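Uncharacterized protein (Burkholderia xenovorans, PDB 5KAK) is of unknown function but belongs to the NipSnap family, whose domain adopts a ferredoxin-like dimeric alpha+beta barrel fold. Local coordinates at residues P40-L45 / R73-L78. Numbering follows the deposited sequence.
Sequences PVLGRL and RRRAIL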
loop_
_atom_site.group_PDB
_atom_site.type_symbol
_atom_site.label_atom_id
_atom_site.label_comp_id
_atom_site.label_asym_id
_atom_site.label_seq_id
_atom_site.Cartn_x
_atom_site.Cartn_y
_atom_site.Cartn_z
ATOM N N PRO E 40 -1.387 15.468 -30.648
ATOM C CA PRO E 40 -1.876 15.151 -32.000
ATOM C C PRO E 40 -1.799 13.672 -32.330
ATOM O O PRO E 40 -2.614 13.181 -33.120
ATOM C CB PRO E 40 -0.956 15.970 -32.918
ATOM C CG PRO E 40 -0.296 16.982 -32.025
ATOM C CD PRO E 40 -0.195 16.334 -30.688
ATOM N N VAL E 41 -0.830 12.953 -31.768
ATOM C CA VAL E 41 -0.674 11.535 -32.074
ATOM C C VAL E 41 -1.712 10.708 -31.322
ATOM O O VAL E 41 -2.421 9.866 -31.903
ATOM C CB VAL E 41 0.761 11.085 -31.740
ATOM C CG1 VAL E 41 0.967 9.628 -32.090
ATOM C CG2 VAL E 41 1.784 11.974 -32.477
ATOM N N LEU E 42 -1.829 10.948 -30.014
ATOM C CA LEU E 42 -2.739 10.137 -29.210
ATOM C C LEU E 42 -4.193 10.504 -29.487
ATOM O O LEU E 42 -5.054 9.622 -29.576
ATOM C CB LEU E 42 -2.395 10.277 -27.729
ATOM C CG LEU E 42 -1.036 9.658 -27.383
ATOM C CD1 LEU E 42 -0.818 9.514 -25.862
ATOM C CD2 LEU E 42 -0.848 8.316 -28.105
ATOM N N GLY E 43 -4.496 11.790 -29.614
ATOM C CA GLY E 43 -5.785 12.148 -30.173
ATOM C C GLY E 43 -6.765 12.851 -29.258
ATOM O O GLY E 43 -7.274 13.922 -29.601
ATOM N N ARG E 44 -7.049 12.263 -28.087
ATOM C CA ARG E 44 -8.204 12.660 -27.279
ATOM C C ARG E 44 -7.798 12.812 -25.815
ATOM O O ARG E 44 -8.019 11.914 -25.001
ATOM C CB ARG E 44 -9.340 11.654 -27.453
ATOM C CG ARG E 44 -9.795 11.504 -28.913
ATOM C CD ARG E 44 -10.886 10.472 -29.009
ATOM N NE ARG E 44 -11.529 10.429 -30.315
ATOM C CZ ARG E 44 -11.178 9.606 -31.291
ATOM N NH1 ARG E 44 -10.167 8.761 -31.118
ATOM N NH2 ARG E 44 -11.846 9.624 -32.438
ATOM N N LEU E 45 -7.223 13.964 -25.482
ATOM C CA LEU E 45 -6.939 14.282 -24.085
ATOM C C LEU E 45 -8.233 14.636 -23.362
ATOM O O LEU E 45 -8.932 15.582 -23.746
ATOM C CB LEU E 45 -5.928 15.429 -23.988
ATOM C CG LEU E 45 -5.514 15.841 -22.567
ATOM C CD1 LEU E 45 -4.955 14.653 -21.778
ATOM C CD2 LEU E 45 -4.503 16.998 -22.628
ATOM N N ARG E 73 -2.487 1.344 -31.826
ATOM C CA ARG E 73 -1.916 1.919 -33.035
ATOM C C ARG E 73 -1.338 3.297 -32.753
ATOM O O ARG E 73 -0.217 3.612 -33.173
ATOM C CB ARG E 73 -2.973 1.991 -34.136
ATOM N N ARG E 74 -2.095 4.132 -32.046
ATOM C CA ARG E 74 -1.641 5.491 -31.788
ATOM C C ARG E 74 -0.446 5.504 -30.844
ATOM O O ARG E 74 0.489 6.295 -31.032
ATOM C CB ARG E 74 -2.793 6.333 -31.231
ATOM C CG ARG E 74 -3.973 6.451 -32.181
ATOM C CD ARG E 74 -5.086 7.350 -31.644
ATOM N NE ARG E 74 -6.046 7.689 -32.696
ATOM C CZ ARG E 74 -5.964 8.778 -33.457
ATOM N NH1 ARG E 74 -4.960 9.632 -33.288
ATOM N NH2 ARG E 74 -6.872 9.016 -34.399
ATOM N N ARG E 75 -0.462 4.654 -29.809
ATOM C CA ARG E 75 0.672 4.619 -28.892
ATOM C C ARG E 75 1.923 4.070 -29.569
ATOM O O ARG E 75 3.033 4.535 -29.283
ATOM C CB ARG E 75 0.321 3.817 -27.637
ATOM C CG ARG E 75 -0.585 4.580 -26.668
ATOM C CD ARG E 75 -0.720 3.872 -25.320
ATOM N NE ARG E 75 0.580 3.669 -24.683
ATOM C CZ ARG E 75 1.213 4.593 -23.970
ATOM N NH1 ARG E 75 0.666 5.785 -23.786
ATOM N NH2 ARG E 75 2.398 4.317 -23.446
ATOM N N ALA E 76 1.773 3.114 -30.489
ATOM C CA ALA E 76 2.947 2.597 -31.182
ATOM C C ALA E 76 3.605 3.683 -32.029
ATOM O O ALA E 76 4.838 3.794 -32.065
ATOM C CB ALA E 76 2.561 1.397 -32.046
ATOM N N ILE E 77 2.791 4.491 -32.714
ATOM C CA ILE E 77 3.310 5.613 -33.491
ATOM C C ILE E 77 4.058 6.592 -32.594
ATOM O O ILE E 77 5.144 7.072 -32.948
ATOM C CB ILE E 77 2.163 6.313 -34.245
ATOM C CG1 ILE E 77 1.584 5.391 -35.317
ATOM C CG2 ILE E 77 2.639 7.637 -34.833
ATOM C CD1 ILE E 77 0.379 5.970 -36.018
ATOM N N LEU E 78 3.488 6.918 -31.429
ATOM C CA LEU E 78 4.144 7.869 -30.532
ATOM C C LEU E 78 5.491 7.338 -30.053
ATOM O O LEU E 78 6.512 8.033 -30.136
ATOM C CB LEU E 78 3.240 8.182 -29.337
ATOM C CG LEU E 78 3.797 9.216 -28.344
ATOM C CD1 LEU E 78 3.847 10.628 -28.943
ATOM C CD2 LEU E 78 2.974 9.191 -27.066
#
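The carbonyl oxygen of V41 accepts a hydrogen bond from the R74 guanidinium, with NH1 2.9 Å from V41 O and an N-H...O angle of 147°. The oxygen lies close to the guanidinium plane, whereas the donor sits above the carbonyl plane, 39° out of it. An extended chain from CG to NE carries the R74 group across the last turn of helix 23-42, and its methylene CD rests against the next carbonyl, 3.1 Å from L42 O. The bond ties helix 68-80 to the C-terminal end of helix 23-42, where the positive charge of the arginine should suit the negative end of the helix dipole. R74 NE also forms a salt bridge with D70 one turn earlier, which should help hold the guanidinium.

Next to this polar link the two helices meet through aliphatic groups. V41 places CG1 anti to its backbone N (chi1 -178°), and that methyl packs against the backbone of helix 68-80, 3.5 Å from R74 O, while also touching I77 CG2 and L78 CB. In this alpha+beta fold of the dimeric alpha-beta barrel clan, the contact joins the end of helix 23-42 to helix 68-80, and both touch strand 58-65 of the antiparallel sheet, L42 on W63 and Y65 and R75 on Y65. The side chains of L42 and L78 cross at about a right angle, L42 CD1 lying 4.0 Å from L78 CD2. The other methyl of L42, CD2, reaches R75 CG at 4.0 Å.

G43, just past the helix, has a positive phi, and a beta carbon there would crowd R74 NH1 and the preceding carbonyl. Beyond it R44 NH1 comes within 4.5 Å of R74 NE, a like-charge approach probably eased by D70, which pairs only weakly with R44, and by the R44-E66 salt bridge.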